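Local atomic coordinates of glycogen accumulation regulator GarA (Mycobacterium tuberculosis, PDB entry 6I2P), a protein that probably regulates glycogen accumulation through its FHA domain, a module that as a rule recognises phosphorylated threonine on partner proteins. Residues A57-K62 and F71-A76; V93-R98 and V138-F143; A130-G135 and L145-G150. All blocks are in the same frame, centred on the assembly; numbering follows the deposited sequence.

Interaction 1: residues A57-K62 and F71-A76; sequences ALLVVK and FLLDQA
In L59 and L73 alike CG lies anti to the carbonyl carbon and beside the backbone N (chi1 -69° and -56°); both residues lie on the same face of the sheet, and the shared torsion brings L59 CD1 and L73 CD2 together there at 3.8 Å. A57 adds its CB against L73 CD1 (3.9 Å) on that face, and farther along V61 CG2 reaches F71 CE2, coming up obliquely to the ring. The other face carries L58 and L72, whose CG atoms stand anti to the backbone N; their CD1 methyls approach tip to tip at 4.1 Å, and L72 CD1 also lies over A57 O. In the backbone, A57 with L73 and L59 with F71 are antiparallel hydrogen-bonded pairs, and L58 with L72 is the non-hydrogen-bonded pair between them. One bond of the four is displaced: L73 N reaches A57 O at 2.8 Å from 40° above the carbonyl plane. L59, F71 and L73 all rest on I88, and A57 and L73 on F109, so their face looks into the interior. This is a two-stranded antiparallel hairpin at the border of a sheet, packed through one face against the second sheet of an FHA beta sandwich.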
# COMPACT_ATOMS: atom_id res chain seq x y z
N ALA C 57 30.13 -12.91 -8.42
CA ALA C 57 29.39 -11.67 -8.63
C ALA C 57 29.02 -11.02 -7.30
O ALA C 57 29.17 -11.63 -6.24
CB ALA C 57 28.15 -11.93 -9.47
N LEU C 58 28.53 -9.78 -7.37
CA LEU C 58 28.14 -9.00 -6.20
C LEU C 58 26.82 -8.28 -6.45
O LEU C 58 26.62 -7.70 -7.51
CB LEU C 58 29.27 -8.00 -5.86
CG LEU C 58 29.18 -7.26 -4.53
CD1 LEU C 58 29.53 -8.17 -3.35
CD2 LEU C 58 30.12 -6.07 -4.54
N LEU C 59 25.92 -8.34 -5.47
CA LEU C 59 24.63 -7.64 -5.52
C LEU C 59 24.70 -6.54 -4.48
O LEU C 59 24.97 -6.83 -3.32
CB LEU C 59 23.46 -8.58 -5.23
CG LEU C 59 23.13 -9.65 -6.28
CD1 LEU C 59 22.31 -10.75 -5.66
CD2 LEU C 59 22.40 -9.05 -7.49
N VAL C 60 24.51 -5.29 -4.89
CA VAL C 60 24.59 -4.15 -3.97
C VAL C 60 23.24 -3.45 -3.89
O VAL C 60 22.67 -3.13 -4.93
CB VAL C 60 25.73 -3.14 -4.32
CG1 VAL C 60 25.99 -2.16 -3.18
CG2 VAL C 60 27.03 -3.86 -4.70
N VAL C 61 22.76 -3.17 -2.66
CA VAL C 61 21.52 -2.43 -2.46
C VAL C 61 21.85 -0.96 -2.82
O VAL C 61 22.74 -0.36 -2.22
CB VAL C 61 20.92 -2.58 -1.04
CG1 VAL C 61 19.52 -1.97 -0.97
CG2 VAL C 61 20.88 -4.04 -0.60
N LYS C 62 21.16 -0.43 -3.84
CA LYS C 62 21.38 0.93 -4.34
C LYS C 62 20.79 2.03 -3.46
O LYS C 62 21.44 3.07 -3.30
CB LYS C 62 20.85 1.04 -5.78
CG LYS C 62 21.80 1.75 -6.72
CD LYS C 62 21.12 2.13 -8.03
CE LYS C 62 22.14 2.62 -9.04
NZ LYS C 62 21.49 3.19 -10.25
N PHE C 71 25.88 -8.54 -1.23
CA PHE C 71 25.84 -9.99 -1.14
C PHE C 71 26.70 -10.57 -2.25
O PHE C 71 26.54 -10.20 -3.42
CB PHE C 71 24.38 -10.48 -1.26
CG PHE C 71 23.41 -9.75 -0.36
CD1 PHE C 71 23.23 -10.13 0.96
CD2 PHE C 71 22.68 -8.66 -0.83
CE1 PHE C 71 22.35 -9.45 1.79
CE2 PHE C 71 21.81 -7.97 0.01
CZ PHE C 71 21.64 -8.37 1.31
N LEU C 72 27.63 -11.44 -1.87
CA LEU C 72 28.52 -12.09 -2.83
C LEU C 72 27.89 -13.39 -3.34
O LEU C 72 27.46 -14.22 -2.54
CB LEU C 72 29.90 -12.36 -2.21
CG LEU C 72 31.00 -12.82 -3.16
CD1 LEU C 72 31.69 -11.63 -3.84
CD2 LEU C 72 32.04 -13.67 -2.42
N LEU C 73 27.84 -13.53 -4.67
CA LEU C 73 27.33 -14.72 -5.34
C LEU C 73 28.56 -15.54 -5.74
O LEU C 73 29.36 -15.09 -6.56
CB LEU C 73 26.50 -14.34 -6.59
CG LEU C 73 25.31 -13.40 -6.39
CD1 LEU C 73 24.79 -12.89 -7.71
CD2 LEU C 73 24.19 -14.07 -5.63
N ASP C 74 28.75 -16.71 -5.10
CA ASP C 74 29.90 -17.60 -5.35
C ASP C 74 29.51 -19.09 -5.38
O ASP C 74 30.38 -19.95 -5.55
CB ASP C 74 31.01 -17.32 -4.32
CG ASP C 74 30.64 -17.50 -2.85
OD1 ASP C 74 29.47 -17.86 -2.56
OD2 ASP C 74 31.52 -17.29 -1.99
N GLN C 75 28.20 -19.37 -5.25
CA GLN C 75 27.62 -20.72 -5.28
C GLN C 75 26.84 -20.89 -6.59
O GLN C 75 26.57 -19.91 -7.28
CB GLN C 75 26.65 -20.91 -4.09
CG GLN C 75 27.30 -20.92 -2.71
CD GLN C 75 26.33 -20.57 -1.60
OE1 GLN C 75 25.10 -20.64 -1.74
NE2 GLN C 75 26.88 -20.17 -0.46
N ALA C 76 26.44 -22.15 -6.91
CA ALA C 76 25.65 -22.47 -8.10
C ALA C 76 24.22 -21.96 -7.92
O ALA C 76 23.60 -21.52 -8.88
CB ALA C 76 25.65 -23.97 -8.34

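Interaction 2: residues V93-R98 and V138-F143; sequences VTVSRR and VQIGKF. With SO4 (sulfate ion), chain L.
V95 drives its two methyls against the turn 140-143, and the dense half of this contact is built around them. CG1 stands anti to the backbone N (chi1 177°) and meets I140 CG2 at 3.8 Å, while CG2 lies 3.7 Å from G141 CA and touches F143 CD1 at the ring edge, near its plane. The close approach depends on G141, which occupies the second position of a type II' turn with positive phi (69°) and has no side chain between the two backbones. T94 comes up against the same glycine: its CB points toward the turn, and OG1 comes to 3.3 Å from G141 CA. That hydroxyl is hydrogen-bonded to D92 OD1, and D92 OD2 takes K142 N, so a single carboxylate ties the loop to the turn where their own polar atoms do not pair.

The other half is sparse. K142 crosses T94 at about a right angle, its CG 3.8 Å from T94 OG1, and then bends at chi3 (-116°) toward a sulfate ion. K142 NZ binds sulfate O1 at 2.8 Å, and V93 N donates to O3 at 3.0 Å. Both residues are partly exposed, and the ion, probably from the crystallisation liquor, is also held by another protein chain. A modified side chain of that chain is hydrogen-bonded to S96 OG and R97 NH2, consistent with the loop-borne phosphopeptide site of FHA domains.

The loop 93-98 thus follows strand 88-89 and precedes strand 100-105 in the chain, both strands of one sheet, and leans on the turn joining strands 137-140 and 143-149 of the other; beyond it, I140 continues the packing onto A100, F102 and T120.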
# COMPACT_ATOMS: atom_id res chain seq x y z
N VAL C 93 8.23 -6.18 3.75
CA VAL C 93 6.84 -6.71 3.72
C VAL C 93 6.40 -7.21 2.32
O VAL C 93 5.59 -8.14 2.24
CB VAL C 93 5.77 -5.75 4.33
CG1 VAL C 93 5.98 -5.57 5.82
CG2 VAL C 93 5.72 -4.40 3.61
N THR C 94 6.92 -6.59 1.25
CA THR C 94 6.58 -6.92 -0.14
C THR C 94 7.44 -8.08 -0.71
O THR C 94 7.10 -8.61 -1.76
CB THR C 94 6.62 -5.66 -1.02
OG1 THR C 94 7.94 -5.13 -1.05
CG2 THR C 94 5.63 -4.58 -0.56
N VAL C 95 8.52 -8.47 -0.02
CA VAL C 95 9.39 -9.58 -0.44
C VAL C 95 8.78 -10.88 0.10
O VAL C 95 8.44 -10.96 1.28
CB VAL C 95 10.89 -9.42 0.00
CG1 VAL C 95 11.74 -10.63 -0.39
CG2 VAL C 95 11.51 -8.14 -0.55
N SER C 96 8.65 -11.90 -0.77
CA SER C 96 8.14 -13.22 -0.38
C SER C 96 9.24 -13.95 0.38
O SER C 96 10.42 -13.71 0.13
CB SER C 96 7.75 -14.02 -1.61
OG SER C 96 6.63 -13.44 -2.27
N ARG C 97 8.85 -14.87 1.30
CA ARG C 97 9.79 -15.70 2.07
C ARG C 97 10.70 -16.47 1.10
O ARG C 97 11.92 -16.46 1.26
CB ARG C 97 9.02 -16.64 3.02
CG ARG C 97 8.47 -15.88 4.22
CD ARG C 97 7.29 -16.57 4.85
NE ARG C 97 6.04 -16.25 4.16
CZ ARG C 97 4.83 -16.56 4.62
NH1 ARG C 97 4.70 -17.18 5.79
NH2 ARG C 97 3.75 -16.24 3.93
N ARG C 98 10.09 -17.03 0.05
CA ARG C 98 10.76 -17.69 -1.07
C ARG C 98 10.44 -16.77 -2.25
O ARG C 98 9.33 -16.81 -2.76
CB ARG C 98 10.22 -19.12 -1.30
CG ARG C 98 10.28 -20.05 -0.08
CD ARG C 98 11.68 -20.53 0.24
NE ARG C 98 11.70 -21.36 1.45
CZ ARG C 98 12.66 -21.32 2.37
NH1 ARG C 98 13.68 -20.49 2.23
NH2 ARG C 98 12.60 -22.11 3.43
N VAL C 138 18.24 -5.38 -10.35
CA VAL C 138 17.28 -6.40 -9.93
C VAL C 138 16.38 -5.85 -8.84
O VAL C 138 16.86 -5.40 -7.80
CB VAL C 138 17.97 -7.73 -9.49
CG1 VAL C 138 16.94 -8.84 -9.27
CG2 VAL C 138 19.02 -8.18 -10.50
N GLN C 139 15.06 -5.88 -9.08
CA GLN C 139 14.08 -5.41 -8.10
C GLN C 139 13.35 -6.58 -7.48
O GLN C 139 12.66 -7.34 -8.17
CB GLN C 139 13.11 -4.37 -8.68
CG GLN C 139 12.41 -3.56 -7.60
CD GLN C 139 11.18 -2.84 -8.09
OE1 GLN C 139 11.25 -1.90 -8.89
NE2 GLN C 139 10.03 -3.25 -7.59
N ILE C 140 13.56 -6.76 -6.17
CA ILE C 140 12.92 -7.77 -5.32
C ILE C 140 12.27 -6.96 -4.20
O ILE C 140 12.96 -6.37 -3.38
CB ILE C 140 13.93 -8.85 -4.83
CG1 ILE C 140 14.42 -9.72 -6.02
CG2 ILE C 140 13.31 -9.72 -3.74
CD1 ILE C 140 15.69 -10.57 -5.77
N GLY C 141 10.95 -6.88 -4.25
CA GLY C 141 10.16 -6.09 -3.33
C GLY C 141 10.40 -4.61 -3.57
O GLY C 141 10.22 -4.13 -4.69
N LYS C 142 10.88 -3.92 -2.54
CA LYS C 142 11.25 -2.51 -2.61
C LYS C 142 12.79 -2.39 -2.71
O LYS C 142 13.31 -1.28 -2.68
CB LYS C 142 10.72 -1.72 -1.39
CG LYS C 142 9.21 -1.55 -1.34
CD LYS C 142 8.81 -0.71 -0.13
CE LYS C 142 7.97 -1.46 0.86
NZ LYS C 142 7.76 -0.68 2.11
N PHE C 143 13.50 -3.53 -2.82
CA PHE C 143 14.96 -3.55 -2.94
C PHE C 143 15.38 -3.35 -4.39
O PHE C 143 14.87 -4.02 -5.28
CB PHE C 143 15.57 -4.86 -2.42
CG PHE C 143 15.61 -4.99 -0.92
CD1 PHE C 143 14.56 -5.60 -0.23
CD2 PHE C 143 16.70 -4.54 -0.18
CE1 PHE C 143 14.60 -5.74 1.16
CE2 PHE C 143 16.74 -4.68 1.21
CZ PHE C 143 15.69 -5.29 1.87
S SO4 L . 9.10 -2.23 5.22
O1 SO4 L . 8.82 -0.88 4.70
O2 SO4 L . 8.25 -2.48 6.39
O3 SO4 L . 8.82 -3.23 4.19
O4 SO4 L . 10.51 -2.34 5.61

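Interaction 3: residues A130-G135 and L145-G150; sequences AVLANG and LVFLTG
G135 N donates to F147 O at 2.8 Å, meeting the carbonyl nearly along the C=O axis (170° at the oxygen). The bond follows directly on the pairing of F147 with D136, so the turn ahead of strand 137-140 is held to strand 143-149 before the regular ladder takes over. The positive phi of G135 belongs to this turn and suits glycine.

One step back, N134 supplies a side-chain acceptor. Its CG is anti to the backbone N (chi1 179°), which carries the amide out alongside the strand, and OD1 receives T149 N at 3.0 Å from a little outside the carbonyl plane. The same oxygen lies 3.2 Å from T149 O, two acceptors with no proton between them, a proximity that probably costs some electrostatic energy. T149 CG2 packs on N134 CB at 3.8 Å, while T149 OG1 turns to S56 O.

Next to the polar bonds the contact becomes apolar. The CB of F147 points toward 130-135, and L132 settles on one face of the ring: its CB sits 3.6 Å from the ring centroid and only 4° off the normal, a CH-pi contact almost exactly over the centre. L132 CD1 then reaches over to F147 CD2, also at 3.6 Å. At the rim of the ring, near its plane, A133 O approaches F147 CD1 to 3.2 Å, where the weakly positive C-H edge probably suits a carbonyl oxygen.

L132 belongs to one sheet of the sandwich and F147 to the other, so the ring is lodged between them, touching A57 and L59 as well. Taken together, the chemistry implies a division of labour: the bond donated by G135 N and the one accepted by N134 OD1 tie the turn before strand 137-140 to strand 143-149, and the CH-pi contact of L132 with F147 joins the two sheets.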
# COMPACT_ATOMS: atom_id res chain seq x y z
N ALA C 130 15.99 -14.39 -16.07
CA ALA C 130 16.82 -13.49 -16.89
C ALA C 130 18.29 -13.68 -16.60
O ALA C 130 18.68 -13.84 -15.45
CB ALA C 130 16.43 -12.04 -16.65
N VAL C 131 19.12 -13.65 -17.66
CA VAL C 131 20.58 -13.74 -17.59
C VAL C 131 21.07 -12.35 -17.15
O VAL C 131 20.58 -11.34 -17.65
CB VAL C 131 21.19 -14.17 -18.96
CG1 VAL C 131 22.72 -14.11 -18.95
CG2 VAL C 131 20.70 -15.55 -19.38
N LEU C 132 22.02 -12.32 -16.20
CA LEU C 132 22.55 -11.06 -15.68
C LEU C 132 23.91 -10.68 -16.25
O LEU C 132 24.83 -11.50 -16.30
CB LEU C 132 22.58 -11.07 -14.14
CG LEU C 132 21.23 -11.32 -13.42
CD1 LEU C 132 21.44 -11.68 -11.97
CD2 LEU C 132 20.29 -10.13 -13.57
N ALA C 133 24.02 -9.42 -16.67
CA ALA C 133 25.22 -8.77 -17.17
C ALA C 133 25.62 -7.70 -16.16
O ALA C 133 24.77 -7.24 -15.39
CB ALA C 133 24.95 -8.13 -18.52
N ASN C 134 26.91 -7.30 -16.13
CA ASN C 134 27.42 -6.28 -15.20
C ASN C 134 26.67 -4.95 -15.37
O ASN C 134 26.61 -4.41 -16.48
CB ASN C 134 28.93 -6.09 -15.37
CG ASN C 134 29.52 -5.04 -14.47
OD1 ASN C 134 29.66 -5.23 -13.26
ND2 ASN C 134 29.86 -3.89 -15.04
N GLY C 135 26.10 -4.46 -14.27
CA GLY C 135 25.37 -3.21 -14.23
C GLY C 135 23.86 -3.34 -14.22
O GLY C 135 23.16 -2.32 -14.07
N LEU C 145 18.62 -3.71 -6.30
CA LEU C 145 19.95 -4.30 -6.26
C LEU C 145 20.65 -4.09 -7.58
O LEU C 145 20.02 -4.19 -8.63
CB LEU C 145 19.88 -5.81 -5.96
CG LEU C 145 19.02 -6.26 -4.76
CD1 LEU C 145 18.45 -7.65 -4.99
CD2 LEU C 145 19.80 -6.21 -3.45
N VAL C 146 21.95 -3.80 -7.54
CA VAL C 146 22.77 -3.69 -8.74
C VAL C 146 23.66 -4.93 -8.77
O VAL C 146 24.30 -5.27 -7.77
CB VAL C 146 23.56 -2.36 -8.86
CG1 VAL C 146 24.48 -2.35 -10.08
CG2 VAL C 146 22.60 -1.18 -8.91
N PHE C 147 23.66 -5.63 -9.92
CA PHE C 147 24.46 -6.82 -10.15
C PHE C 147 25.80 -6.38 -10.73
O PHE C 147 25.84 -5.67 -11.74
CB PHE C 147 23.72 -7.79 -11.10
CG PHE C 147 24.55 -8.96 -11.57
CD1 PHE C 147 25.31 -8.88 -12.73
CD2 PHE C 147 24.55 -10.16 -10.86
CE1 PHE C 147 26.08 -9.97 -13.16
CE2 PHE C 147 25.30 -11.25 -11.30
CZ PHE C 147 26.07 -11.14 -12.44
N LEU C 148 26.90 -6.82 -10.10
CA LEU C 148 28.26 -6.50 -10.52
C LEU C 148 29.08 -7.76 -10.67
O LEU C 148 29.03 -8.64 -9.82
CB LEU C 148 28.96 -5.54 -9.54
CG LEU C 148 28.30 -4.18 -9.28
CD1 LEU C 148 28.92 -3.52 -8.06
CD2 LEU C 148 28.38 -3.26 -10.49
N THR C 149 29.86 -7.85 -11.75
CA THR C 149 30.72 -8.99 -12.03
C THR C 149 32.03 -8.51 -12.65
O THR C 149 32.10 -7.37 -13.09
CB THR C 149 29.96 -10.08 -12.83
OG1 THR C 149 30.69 -11.31 -12.75
CG2 THR C 149 29.69 -9.70 -14.29
N GLY C 150 33.04 -9.38 -12.68
CA GLY C 150 34.34 -9.05 -13.25
C GLY C 150 34.37 -9.12 -14.77
O GLY C 150 33.39 -9.55 -15.39

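Strand 143-149 ties the three contacts together. Interactions 1 and 3, with centres about 9 Å apart, adjoin where strands 57-61 and 143-149 run side by side: L58 O and L148 N lie 2.7 Å apart, probably hydrogen-bonded, and A57 CB touches F147 CE2 at 3.5 Å. Interaction 2 lies on the other side of the chain's centre, about 16 Å from interaction 1 and 18 Å from interaction 3, centre to centre. V61 CG1 still meets F143 CD2 (3.9 Å), and V138 N lies 2.7 Å from L145 O. Interaction 1 thus pairs strands within one sheet, interaction 3 joins the sheets at one place, and interaction 2 packs the turn 140-143 against the loop that meets the sulfate and the other protein chain.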